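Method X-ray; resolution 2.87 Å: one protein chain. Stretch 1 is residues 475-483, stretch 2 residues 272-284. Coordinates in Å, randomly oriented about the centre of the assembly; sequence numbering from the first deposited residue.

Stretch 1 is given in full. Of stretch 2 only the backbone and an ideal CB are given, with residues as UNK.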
# COMPACT_ATOMS: atom_id res chain seq x y z
N TRP A 475 -11.21 10.44 -4.23
CA TRP A 475 -10.27 9.50 -4.85
C TRP A 475 -9.10 10.28 -5.42
O TRP A 475 -9.25 11.05 -6.38
CB TRP A 475 -10.97 8.69 -5.94
CG TRP A 475 -11.06 7.23 -5.64
CD1 TRP A 475 -12.18 6.53 -5.30
CD2 TRP A 475 -9.98 6.28 -5.65
NE1 TRP A 475 -11.87 5.21 -5.10
CE2 TRP A 475 -10.53 5.03 -5.31
CE3 TRP A 475 -8.61 6.37 -5.92
CZ2 TRP A 475 -9.76 3.88 -5.23
CZ3 TRP A 475 -7.85 5.22 -5.84
CH2 TRP A 475 -8.42 3.99 -5.50
N ILE A 476 -7.92 10.09 -4.82
CA ILE A 476 -6.66 10.59 -5.36
C ILE A 476 -5.67 9.44 -5.32
O ILE A 476 -5.40 8.88 -4.25
CB ILE A 476 -6.13 11.79 -4.57
CG1 ILE A 476 -7.19 12.89 -4.47
CG2 ILE A 476 -4.85 12.33 -5.21
CD1 ILE A 476 -6.95 13.87 -3.34
N ARG A 477 -5.12 9.10 -6.48
CA ARG A 477 -4.25 7.93 -6.58
C ARG A 477 -2.93 8.19 -5.86
O ARG A 477 -2.40 9.31 -5.91
CB ARG A 477 -4.00 7.58 -8.04
CG ARG A 477 -5.26 7.24 -8.81
CD ARG A 477 -4.96 6.53 -10.11
NE ARG A 477 -6.12 5.81 -10.62
CZ ARG A 477 -6.11 5.01 -11.68
NH1 ARG A 477 -4.98 4.82 -12.36
NH2 ARG A 477 -7.22 4.39 -12.06
N PRO A 478 -2.37 7.19 -5.19
CA PRO A 478 -1.04 7.35 -4.61
C PRO A 478 -0.01 7.57 -5.70
O PRO A 478 -0.16 7.10 -6.83
CB PRO A 478 -0.80 6.02 -3.87
CG PRO A 478 -2.15 5.39 -3.74
CD PRO A 478 -2.94 5.86 -4.91
N HIS A 479 1.04 8.31 -5.36
CA HIS A 479 2.09 8.60 -6.32
C HIS A 479 3.38 8.89 -5.59
O HIS A 479 3.38 9.57 -4.56
CB HIS A 479 1.71 9.79 -7.22
CG HIS A 479 1.25 11.00 -6.46
ND1 HIS A 479 2.01 12.15 -6.38
CD2 HIS A 479 0.12 11.25 -5.76
CE1 HIS A 479 1.36 13.05 -5.66
NE2 HIS A 479 0.21 12.53 -5.27
N LEU A 480 4.48 8.36 -6.12
CA LEU A 480 5.80 8.62 -5.55
C LEU A 480 6.33 9.97 -6.02
O LEU A 480 6.73 10.81 -5.20
CB LEU A 480 6.77 7.50 -5.92
CG LEU A 480 6.40 6.11 -5.40
CD1 LEU A 480 6.82 5.03 -6.38
CD2 LEU A 480 7.04 5.87 -4.04
N ALA A 481 6.36 10.18 -7.33
CA ALA A 481 6.85 11.43 -7.91
C ALA A 481 6.00 12.61 -7.46
O ALA A 481 4.87 12.78 -7.93
CB ALA A 481 6.88 11.34 -9.43
N LYS A 482 6.53 13.43 -6.55
CA LYS A 482 5.81 14.63 -6.13
C LYS A 482 5.77 15.66 -7.25
O LYS A 482 4.71 16.22 -7.56
CB LYS A 482 6.44 15.21 -4.87
CG LYS A 482 5.51 16.12 -4.08
CD LYS A 482 6.06 16.41 -2.70
CE LYS A 482 5.31 17.57 -2.04
NZ LYS A 482 3.85 17.31 -1.93
N THR A 483 6.93 15.94 -7.86
CA THR A 483 7.02 16.86 -8.99
C THR A 483 7.95 16.27 -10.05
O THR A 483 8.89 15.54 -9.74
CB THR A 483 7.56 18.24 -8.58
OG1 THR A 483 8.99 18.21 -8.54
CG2 THR A 483 7.03 18.68 -7.22
N UNK A 272 3.00 4.17 3.78
CA UNK A 272 2.39 5.32 4.43
C UNK A 272 1.94 6.32 3.37
O UNK A 272 2.67 6.61 2.43
CB UNK A 272 3.36 5.97 5.41
N UNK A 273 0.72 6.84 3.54
CA UNK A 273 0.10 7.72 2.56
C UNK A 273 -0.43 8.97 3.26
O UNK A 273 -1.03 8.88 4.33
CB UNK A 273 -1.02 7.00 1.81
N UNK A 274 -0.18 10.14 2.65
CA UNK A 274 -0.86 11.36 3.06
C UNK A 274 -2.20 11.42 2.33
O UNK A 274 -2.23 11.66 1.12
CB UNK A 274 -0.01 12.60 2.77
N UNK A 275 -3.32 11.21 3.03
CA UNK A 275 -4.60 11.01 2.33
C UNK A 275 -5.10 12.22 1.56
O UNK A 275 -5.76 12.04 0.53
CB UNK A 275 -5.67 10.60 3.34
N UNK A 276 -4.83 13.44 2.03
CA UNK A 276 -5.37 14.62 1.35
C UNK A 276 -4.67 14.88 0.03
O UNK A 276 -5.30 15.35 -0.93
CB UNK A 276 -5.25 15.85 2.25
N UNK A 277 -3.37 14.60 -0.05
CA UNK A 277 -2.60 14.84 -1.26
C UNK A 277 -2.32 13.58 -2.07
O UNK A 277 -2.08 13.68 -3.28
CB UNK A 277 -1.27 15.51 -0.89
N UNK A 278 -2.34 12.41 -1.43
CA UNK A 278 -1.94 11.19 -2.10
C UNK A 278 -0.45 10.93 -2.12
O UNK A 278 -0.03 9.92 -2.69
CB UNK A 278 -2.46 11.22 -3.54
N UNK A 279 0.35 11.80 -1.51
CA UNK A 279 1.79 11.62 -1.52
C UNK A 279 2.18 10.35 -0.78
O UNK A 279 1.77 10.13 0.37
CB UNK A 279 2.49 12.83 -0.90
N UNK A 280 2.96 9.50 -1.44
CA UNK A 280 3.50 8.30 -0.81
C UNK A 280 4.62 8.71 0.13
O UNK A 280 5.77 8.89 -0.30
CB UNK A 280 4.00 7.30 -1.85
N UNK A 281 4.29 8.89 1.41
CA UNK A 281 5.29 9.32 2.38
C UNK A 281 6.29 8.22 2.71
O UNK A 281 7.41 8.53 3.13
CB UNK A 281 4.60 9.79 3.66
N UNK A 282 5.92 6.96 2.53
CA UNK A 282 6.84 5.85 2.79
C UNK A 282 6.42 4.64 1.98
O UNK A 282 5.22 4.39 1.78
CB UNK A 282 6.88 5.51 4.28
N UNK A 283 7.42 3.88 1.53
CA UNK A 283 7.19 2.66 0.74
C UNK A 283 8.29 1.67 1.12
O UNK A 283 9.42 1.78 0.63
CB UNK A 283 7.19 2.95 -0.76
N UNK A 284 7.95 0.72 1.98
CA UNK A 284 8.93 -0.16 2.62
C UNK A 284 8.66 -1.60 2.21
O UNK A 284 7.52 -2.07 2.30
CB UNK A 284 8.89 -0.02 4.14

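Position 272 lies in a strand, with nothing of stretch 1 within reach of its CB. The contact leaves the choice open; it is Ala 272, whose N and O both bond to the backbone of 282.

At 273 CA-to-CB points toward stretch 1, but the ideal CB has no neighbour there within 5.5 Å. A side chain must span that gap, and the nearest part of stretch 1 in this direction is the apolar ring of Pro 478, so a long aliphatic chain such as leucine, isoleucine or methionine would suit. Ile 273 fills it, its CD1 reaching 3.7 Å from Pro 478 CG.

None of positions 274 to 276 directs its CB toward stretch 1. At 274 many polar residues would do; Gln 274 accepts a hydrogen bond at its backbone O from the N of 278. A phi of -67° at 275 is compatible with proline, and Pro 275 is found. The CB of 276 points away, so a small polar residue is one of many that would serve. Ser 276 meets stretch 1 through its backbone, where its O lies 3.3 Å from Ile 476 CD1.

At 277 the CB again points away, and the carbonyl does the work across the contact: the O of 277 accepts from His 479 NE2 at 3.2 Å, almost straight. A side chain that can bond within the turn, such as serine, threonine, asparagine or aspartate, would fit. The residue is Thr 277, whose OG1 donates to Gln 274 OE1 at 3.1 Å and accepts a weak bond from the N of 279.

Position 278 is the most restricted. Its angles, 84/1, would jam a CB against the preceding carbonyl, and the ideal CB would also lie 3.0 Å from Arg 477 O and 3.1 Å from Ile 476 CG2. Glycine answers both demands. Gly 278 lets the chains approach, and its O accepts from His 479 N at 3.3 Å.

The CB at 279 points away, yet Lys 482 NZ lies only 4.8 Å from it. That positive charge calls for an acid, and at this distance a short one is well suited, though glutamate might fold to reach it. Asp 279 makes the salt bridge, with OD2 a very short 2.5 Å from Lys 482 NZ, while its CA lies over one face of the His 479 ring.

At 280 the CB points toward stretch 1, 4.0 Å from Leu 480 CD2 and 5.4 Å from Pro 478 CB. Such surroundings favour valine, isoleucine or leucine. Val 280 uses both branches, CG1 lying 3.7 Å from Leu 480 CD2 and CG2 3.9 Å from Pro 478 CB; its N donates to His 479 O at 3.1 Å.

At 281 and 282 the CB points away and many residues would serve; they are Leu 281 and Ala 282. At 283 the CB turns toward Leu 480 CD2, 4.4 Å away, so methionine, leucine or isoleucine would suit; Met 283 SD packs 3.8 Å from Leu 480 CD2. Position 284, out of reach, is Val 284.

Stretch 2 (272-284) AIQPSTGDVLAMV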
# COMPACT_ATOMS: atom_id res chain seq x y z
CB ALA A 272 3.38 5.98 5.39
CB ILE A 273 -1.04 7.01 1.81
CG1 ILE A 273 -0.51 5.81 1.02
CG2 ILE A 273 -1.78 8.00 0.91
CD1 ILE A 273 -1.41 5.36 -0.11
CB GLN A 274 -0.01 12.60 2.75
CG GLN A 274 -0.55 13.88 3.36
CD GLN A 274 0.50 14.96 3.50
OE1 GLN A 274 0.95 15.54 2.51
NE2 GLN A 274 0.89 15.26 4.74
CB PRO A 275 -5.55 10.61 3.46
CG PRO A 275 -4.97 11.25 4.68
CD PRO A 275 -3.48 11.21 4.50
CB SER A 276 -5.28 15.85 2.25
OG SER A 276 -3.96 16.35 2.29
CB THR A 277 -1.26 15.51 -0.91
OG1 THR A 277 -0.52 14.66 -0.02
CG2 THR A 277 -1.49 16.85 -0.24
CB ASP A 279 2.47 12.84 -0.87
CG ASP A 279 2.37 14.09 -1.73
OD1 ASP A 279 1.78 14.02 -2.82
OD2 ASP A 279 2.89 15.14 -1.30
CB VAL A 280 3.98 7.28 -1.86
CG1 VAL A 280 4.62 6.07 -1.19
CG2 VAL A 280 2.83 6.84 -2.75
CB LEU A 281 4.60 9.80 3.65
CG LEU A 281 3.57 10.90 3.43
CD1 LEU A 281 2.79 11.17 4.71
CD2 LEU A 281 4.23 12.17 2.92
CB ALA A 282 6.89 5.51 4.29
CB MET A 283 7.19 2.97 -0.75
CG MET A 283 7.02 1.75 -1.63
SD MET A 283 7.39 2.10 -3.36
CE MET A 283 6.60 0.71 -4.17
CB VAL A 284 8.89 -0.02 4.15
CG1 VAL A 284 9.99 -0.84 4.80
CG2 VAL A 284 9.00 1.44 4.54
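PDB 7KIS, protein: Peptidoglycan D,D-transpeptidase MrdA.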